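Lactococcus lactis MG1363 DpsA (Lactococcus lactis, PDB 1ZS3) binds DNA through an N-terminal helix and, as a twelve-subunit member of the Dps family, probably protects the bacterial chromosome during oxidative stress. Local coordinates at the interface of chains A and B and the interface of chains A and C. Coordinates in Å, arbitrary orientation; residue numbers count along the deposited sequence, not the author numbering. Chains: chain A/B/C, Lactococcus lactis MG1363 DpsA.

Contact 1: the interface of chains A and B. Residues chain A 77, 81; chain B 153, 156-157, 160.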
# COMPACT_ATOMS: atom_id res chain seq x y z
N ASP A 77 2.48 -30.05 1.14
CA ASP A 77 1.72 -29.73 2.35
C ASP A 77 0.39 -30.39 2.30
O ASP A 77 -0.08 -30.84 3.35
CB ASP A 77 1.52 -28.24 2.50
CG ASP A 77 2.68 -27.59 3.12
OD1 ASP A 77 2.91 -26.40 2.92
OD2 ASP A 77 3.46 -28.21 3.84
N ASP A 81 -0.72 -33.40 4.91
CA ASP A 81 -1.91 -33.01 5.64
C ASP A 81 -2.80 -34.22 5.65
O ASP A 81 -3.58 -34.42 6.56
CB ASP A 81 -2.65 -31.85 4.94
CG ASP A 81 -2.17 -30.47 5.36
OD1 ASP A 81 -1.33 -30.33 6.28
OD2 ASP A 81 -2.62 -29.45 4.81
N GLY B 153 -9.96 -28.95 4.06
CA GLY B 153 -8.53 -28.76 3.86
C GLY B 153 -7.92 -27.94 4.99
O GLY B 153 -6.80 -28.23 5.43
N LEU B 156 -7.48 -30.08 8.32
CA LEU B 156 -6.27 -30.88 8.18
C LEU B 156 -5.02 -30.08 8.52
O LEU B 156 -4.18 -30.49 9.29
CB LEU B 156 -6.13 -31.42 6.77
CG LEU B 156 -6.73 -32.78 6.43
CD1 LEU B 156 -8.04 -32.96 7.11
CD2 LEU B 156 -6.88 -32.97 4.90
N GLN B 157 -4.91 -28.90 7.90
CA GLN B 157 -3.75 -28.02 8.09
C GLN B 157 -3.57 -27.65 9.54
O GLN B 157 -2.46 -27.69 10.05
CB GLN B 157 -3.94 -26.77 7.26
CG GLN B 157 -2.72 -25.88 7.11
CD GLN B 157 -3.06 -24.51 6.49
OE1 GLN B 157 -4.23 -24.22 6.25
NE2 GLN B 157 -2.02 -23.73 6.25
N ARG B 160 -2.34 -30.75 11.68
CA ARG B 160 -0.92 -30.92 11.49
C ARG B 160 -0.03 -29.82 12.09
O ARG B 160 1.11 -30.08 12.33
CB ARG B 160 -0.60 -31.08 10.01
CG ARG B 160 0.33 -32.23 9.69
CD ARG B 160 1.57 -31.78 8.97
NE ARG B 160 1.26 -31.31 7.62
CZ ARG B 160 2.07 -30.49 6.94
NH1 ARG B 160 3.21 -30.09 7.46
NH2 ARG B 160 1.73 -30.11 5.72
O HOH W 1 -5.13 -29.73 4.00

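Contact 2: the interface of chains A and B. Residues chain A 80, 83; chain B 170-171.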
# COMPACT_ATOMS: atom_id res chain seq x y z
N LEU A 80 1.19 -34.22 3.11
CA LEU A 80 1.47 -34.38 4.53
C LEU A 80 0.25 -34.16 5.40
O LEU A 80 0.19 -34.62 6.53
CB LEU A 80 2.61 -33.44 4.97
CG LEU A 80 4.02 -34.05 4.92
CD1 LEU A 80 4.51 -34.13 3.51
CD2 LEU A 80 5.01 -33.29 5.75
N ASN A 83 -1.35 -37.18 5.53
CA ASN A 83 -0.43 -38.20 6.03
C ASN A 83 0.20 -39.07 4.93
O ASN A 83 0.17 -40.30 5.01
CB ASN A 83 -1.11 -39.05 7.12
CG ASN A 83 -0.14 -39.96 7.87
OD1 ASN A 83 -0.53 -41.05 8.25
ND2 ASN A 83 1.11 -39.53 8.08
N VAL B 170 1.56 -36.29 12.45
CA VAL B 170 0.11 -36.42 12.43
C VAL B 170 -0.18 -37.89 12.66
O VAL B 170 -0.96 -38.21 13.56
CB VAL B 170 -0.62 -35.72 11.22
CG1 VAL B 170 -0.66 -36.57 9.93
CG2 VAL B 170 -2.04 -35.33 11.61
N ALA B 171 0.50 -38.77 11.93
CA ALA B 171 0.57 -40.21 12.27
C ALA B 171 0.12 -40.53 13.71
O ALA B 171 -0.83 -41.31 13.91
CB ALA B 171 2.00 -40.79 12.00

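Contact 3: the interface of chains A and C. Residues chain A 11, 88-89, 91-92; chain C 47, 102-104.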
# COMPACT_ATOMS: atom_id res chain seq x y z
N TYR A 11 12.60 -45.75 8.15
CA TYR A 11 13.00 -45.63 6.71
C TYR A 11 12.77 -46.91 5.87
O TYR A 11 12.30 -46.86 4.73
CB TYR A 11 14.47 -45.19 6.60
CG TYR A 11 14.90 -44.93 5.17
CD1 TYR A 11 15.99 -45.59 4.60
CD2 TYR A 11 14.18 -44.07 4.36
CE1 TYR A 11 16.35 -45.37 3.26
CE2 TYR A 11 14.53 -43.85 3.04
CZ TYR A 11 15.61 -44.50 2.50
OH TYR A 11 15.93 -44.24 1.20
N SER A 88 12.10 -35.84 -1.31
CA SER A 88 12.73 -34.65 -0.75
C SER A 88 14.25 -34.63 -0.87
O SER A 88 14.91 -33.91 -0.09
CB SER A 88 12.37 -34.58 0.72
OG SER A 88 12.94 -35.65 1.44
N THR A 89 14.81 -35.38 -1.83
CA THR A 89 16.27 -35.27 -2.17
C THR A 89 16.47 -35.47 -3.68
O THR A 89 15.64 -36.06 -4.35
CB THR A 89 17.04 -36.39 -1.50
OG1 THR A 89 16.58 -37.67 -1.99
CG2 THR A 89 16.84 -36.43 0.00
N GLU A 91 18.49 -37.43 -5.26
CA GLU A 91 18.33 -38.86 -5.43
C GLU A 91 16.93 -39.32 -5.80
O GLU A 91 16.71 -39.89 -6.86
CB GLU A 91 18.75 -39.55 -4.14
CG GLU A 91 20.25 -39.77 -3.97
CD GLU A 91 20.52 -41.08 -3.21
OE1 GLU A 91 20.11 -41.16 -2.01
OE2 GLU A 91 21.10 -42.02 -3.84
N GLU A 92 15.97 -39.09 -4.91
CA GLU A 92 14.59 -39.48 -5.19
C GLU A 92 13.99 -38.68 -6.36
O GLU A 92 13.13 -39.21 -7.06
CB GLU A 92 13.66 -39.39 -3.98
CG GLU A 92 14.31 -39.21 -2.62
CD GLU A 92 13.40 -39.63 -1.48
OE1 GLU A 92 13.53 -39.00 -0.41
OE2 GLU A 92 12.55 -40.53 -1.67
N GLN C 47 13.41 -29.86 2.11
CA GLN C 47 13.09 -31.08 2.84
C GLN C 47 12.78 -30.74 4.29
O GLN C 47 11.73 -31.07 4.79
CB GLN C 47 14.24 -32.09 2.71
CG GLN C 47 14.11 -33.43 3.53
CD GLN C 47 15.46 -34.16 3.73
OE1 GLN C 47 16.31 -33.65 4.43
NE2 GLN C 47 15.55 -35.30 3.08
N GLU C 102 23.14 -34.58 1.20
CA GLU C 102 21.72 -34.89 1.37
C GLU C 102 21.49 -36.22 2.15
O GLU C 102 22.42 -36.93 2.51
CB GLU C 102 21.11 -34.99 -0.01
CG GLU C 102 21.14 -33.69 -0.79
CD GLU C 102 20.36 -33.83 -2.07
OE1 GLU C 102 19.12 -33.78 -2.02
OE2 GLU C 102 20.99 -34.05 -3.12
N ASP C 103 20.24 -36.57 2.41
CA ASP C 103 19.92 -37.79 3.18
C ASP C 103 18.41 -38.01 3.25
O ASP C 103 17.74 -37.31 3.98
CB ASP C 103 20.49 -37.71 4.61
CG ASP C 103 20.54 -39.06 5.30
OD1 ASP C 103 21.28 -39.18 6.31
OD2 ASP C 103 19.92 -40.07 4.92
N PRO C 104 17.86 -38.97 2.51
CA PRO C 104 16.41 -39.23 2.61
C PRO C 104 15.92 -39.60 4.02
O PRO C 104 14.73 -39.51 4.31
CB PRO C 104 16.19 -40.41 1.64
CG PRO C 104 17.37 -40.43 0.75
CD PRO C 104 18.53 -39.90 1.58

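Contact 4: the interface of chains A and C. Residues chain A 39, 42-43, 90, 93; chain C 39, 42-43, 46.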
# COMPACT_ATOMS: atom_id res chain seq x y z
N PHE A 39 10.35 -30.36 -9.59
CA PHE A 39 11.65 -29.87 -9.18
C PHE A 39 12.67 -29.94 -10.27
O PHE A 39 13.56 -29.09 -10.31
CB PHE A 39 12.15 -30.58 -7.94
CG PHE A 39 12.78 -29.66 -6.98
CD1 PHE A 39 12.11 -29.20 -5.87
CD2 PHE A 39 14.03 -29.17 -7.24
CE1 PHE A 39 12.70 -28.33 -5.01
CE2 PHE A 39 14.63 -28.28 -6.38
CZ PHE A 39 13.96 -27.86 -5.26
N ASN A 42 11.96 -27.09 -12.45
CA ASN A 42 12.52 -25.94 -11.78
C ASN A 42 13.95 -25.64 -12.18
O ASN A 42 14.32 -24.48 -12.44
CB ASN A 42 12.40 -26.10 -10.25
CG ASN A 42 13.01 -24.96 -9.49
OD1 ASN A 42 13.76 -25.17 -8.55
ND2 ASN A 42 12.68 -23.75 -9.88
N ILE A 43 14.77 -26.67 -12.22
CA ILE A 43 16.19 -26.53 -12.53
C ILE A 43 16.35 -26.21 -14.01
O ILE A 43 17.15 -25.37 -14.41
CB ILE A 43 16.97 -27.82 -12.16
CG1 ILE A 43 16.54 -28.32 -10.77
CG2 ILE A 43 18.47 -27.59 -12.32
CD1 ILE A 43 17.64 -28.41 -9.74
N THR A 90 17.62 -35.04 -4.16
CA THR A 90 18.02 -35.14 -5.59
C THR A 90 17.94 -36.55 -6.09
O THR A 90 17.46 -36.83 -7.20
CB THR A 90 19.51 -34.70 -5.75
OG1 THR A 90 19.78 -33.56 -4.93
CG2 THR A 90 19.77 -34.18 -7.14
N PHE A 93 14.44 -37.44 -6.59
CA PHE A 93 13.94 -36.69 -7.71
C PHE A 93 14.33 -37.40 -9.00
O PHE A 93 13.50 -37.59 -9.88
CB PHE A 93 14.38 -35.22 -7.71
CG PHE A 93 13.85 -34.39 -6.54
CD1 PHE A 93 12.58 -34.56 -6.05
CD2 PHE A 93 14.65 -33.40 -5.97
CE1 PHE A 93 12.11 -33.81 -5.00
CE2 PHE A 93 14.18 -32.63 -4.92
CZ PHE A 93 12.92 -32.85 -4.43
N PHE C 39 22.40 -24.41 -4.57
CA PHE C 39 21.25 -25.16 -5.05
C PHE C 39 20.96 -26.41 -4.24
O PHE C 39 19.82 -26.69 -3.89
CB PHE C 39 21.31 -25.50 -6.54
CG PHE C 39 19.96 -25.39 -7.18
CD1 PHE C 39 19.65 -24.33 -8.01
CD2 PHE C 39 18.96 -26.29 -6.85
CE1 PHE C 39 18.37 -24.21 -8.57
CE2 PHE C 39 17.68 -26.18 -7.40
CZ PHE C 39 17.39 -25.13 -8.27
N ASN C 42 19.51 -25.58 -0.99
CA ASN C 42 18.11 -25.23 -1.18
C ASN C 42 17.24 -26.49 -1.14
O ASN C 42 16.06 -26.44 -0.72
CB ASN C 42 17.96 -24.52 -2.52
CG ASN C 42 16.54 -24.43 -2.99
OD1 ASN C 42 16.17 -25.08 -3.96
ND2 ASN C 42 15.70 -23.63 -2.34
N ILE C 43 17.82 -27.61 -1.56
CA ILE C 43 17.04 -28.85 -1.58
C ILE C 43 16.88 -29.39 -0.16
O ILE C 43 15.82 -29.90 0.23
CB ILE C 43 17.66 -29.86 -2.49
CG1 ILE C 43 17.90 -29.24 -3.88
CG2 ILE C 43 16.80 -31.06 -2.51
CD1 ILE C 43 17.33 -29.99 -5.07
N THR C 46 14.39 -27.19 1.64
CA THR C 46 13.07 -27.65 1.19
C THR C 46 12.56 -28.84 1.97
O THR C 46 11.41 -28.90 2.38
CB THR C 46 13.10 -27.98 -0.32
OG1 THR C 46 13.28 -26.79 -1.10
CG2 THR C 46 11.76 -28.56 -0.80

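Contact 1: the interface of chains A and B
The guanidinium of B:Arg160 turns NE and NH2 toward the carboxylates of A:Asp77 and A:Asp81, crossing both side chains at about a right angle. This is a salt-bridged subunit interface of the Dps family, where the last turns of helix 55-81 meet helix 142-165 of a neighbour. Bends at chi2 and chi3 (-122° and -68°) fold the arginine so that both nitrogens face chain A. B:Arg160 NH2 donates to the backbone oxygen A:Asp77 O at 3.1 Å, which lies in the guanidinium plane and accepts through a lone pair. A nearly straight bond (172° at H) joins B:Arg160 NH2 to A:Asp77 OD2 at 3.2 Å, a salt bridge as well, meeting that oxygen from above its carboxylate plane. B:Arg160 NE forms a salt bridge with A:Asp81 OD1 at 3.1 Å, its hydrogen-bond geometry being weak. Arginine suits this place because its flat cation can serve two acids and a helix-end carbonyl, and it probably offsets the negative charge gathered there. A:Asp81 and B:Gln157 run side by side in the same direction, with A:Asp81 CG 4.0 Å from B:Gln157 CA. A water links A:Asp81 OD2 (2.6 Å) to B:Gly153 O (2.7 Å). B:Leu156 CG packs 3.6 Å from A:Asp81 O.

Contact 2: the interface of chains A and B
Over one face of the A:Asn83 side-chain amide lie both B:Val170 and the peptide nitrogen of B:Ala171. The methyl B:Val170 CG1 is displaced from the middle of that face toward its rim, 4.0 Å from A:Asn83 CG and 3.9 Å from A:Asn83 ND2. B:Ala171 N sits on the same side, 4.0 Å from A:Asn83 ND2, and the peptide that carries it stands steeply against the amide, so the two flat groups do not stack. The valine and asparagine side chains cross obliquely, and the tightest approach is from B:Val170 CG1 to A:Asn83 CB at 3.8 Å. Placed between its own backbone N and carbonyl carbon (chi1 84°), B:Val170 CG1 is the branch that reaches chain A; it also lies 4.0 Å from the backbone oxygen A:Leu80 O. A compact beta-branched residue suits this spot, since one methyl can rest on the polar flat group while the second branch turns elsewhere. A:Asn83 has the backbone torsions of a left-handed helix (59°/52°), a conformation that asparagine tolerates better than most residues with a side chain. In the fold, this is the corner where chain A leaves helix 55-81 and meets the C-terminal segment of chain B, beyond helix 142-165 and close to the last modelled residues.

Contact 3: the interface of chains A and C
At the start of helix 90-96, in the two-fold interface of this Dps protein, A:Ser88 and A:Thr89 meet C:Gln47 and the turn at C:Pro104. A:Thr89 is the helix N-cap: its hydroxyl OG1 accepts from A:Glu92 N at 3.3 Å, as threonine commonly does, while its methyl CG2 faces chain C, 3.9 Å from C:Pro104 CA. C:Gln47 reaches across with its chain extended beyond CG, and its NE2 donates to A:Ser88 OG at 3.1 Å, the serine oxygen lying in the amide plane. C:Gln47 NE2 also donates to C:Asp103 O at 3.1 Å, from above that carbonyl plane. Glutamine suits the place because one amide nitrogen offers two N-H groups, tying the neighbour and its own loop together. With an alanine in its place, A:Ser88 OG and C:Asp103 O would probably lose their shared donor, and the loop before C:Pro104 would be free to shift. C:Pro104, the residue with the most surface hidden in this patch, crosses A:Thr89 at about a right angle. C:Pro104 CB lies 3.6 Å from A:Glu92 OE1 and 3.9 Å from A:Tyr11 OH, the phenol coming in obliquely. C:Glu102 brings OE1 beside A:Thr89, where the helix start may favour its negative charge. Within the fold, the site joins A:Tyr11 of the N-terminal helix 5-23 and the start of helix 90-96 to chain C, where C:Pro104 opens the 3-10 helix 104-108 and C:Gln47 projects from helix 27-51.

Contact 4: the interface of chains A and C
A:Phe39 and C:Phe39, one from each helix 27-51, pass antiparallel to each other at the two-fold interface of this Dps, a family of ferritin-like helical bundles. A:Phe39 CE2 comes to the edge of the C:Phe39 ring, in its plane, 3.8 Å from C:Phe39 CE2. Each phenylalanine also packs on the isoleucine of the other subunit: A:Phe39 CE2 is 3.5 Å from C:Ile43 CD1, and A:Ile43 CD1 touches C:Phe39 in the twin arrangement. Flat rings and branched aliphatic chains fit well here, as the isoleucine end can pack against a ring across the axis. The branches of C:Ile43 divide their work: with CG1 beside the backbone N (chi1 -52°), CD1 serves A:Phe39 while CG2 meets A:Phe93 CE2 at 3.9 Å. Around this core stand the asparagines. C:Asn42 OD1 lies in the A:Phe39 ring plane, 3.8 Å from CZ, and A:Asn42 OD1 comes to C:Phe39 CZ at 3.6 Å; an amide oxygen probably suits the slightly positive ring rim. Farther out, A:Phe93 puts CE2 over one face of A:Phe39, toward the rim, and receives A:Phe39 CB over its own ring centre, 4.1 Å above the plane. A serine in place of A:Phe39 would probably leave C:Ile43 CD1 and A:Phe93 CE2 without the ring they pack on, and C:Phe39 without its ring partner. C:Thr46 borders the ring of A:Phe39, its OG1 donating to C:Asn42 O at 2.8 Å, which satisfies the hydroxyl within its own helix.

Contact 1 and contact 2 are neighbours, their C-alpha centres about 8 Å apart; both use the end of helix 55-81 in chain A and the C-terminal part of chain B. Contact 3 and contact 4 lie about 11 Å apart and share helix 90-96 of chain A and helix 27-51 of chain C. The C-alpha centres of the two pairs are about 18 Å (contacts 2 and 3) to 23 Å (contacts 2 and 4, and 1 and 4) apart. Chain A thus offers distinct surfaces to two neighbours: a two-fold one and one lacking exact two-fold symmetry, a combination that can build the twelve-subunit assembly.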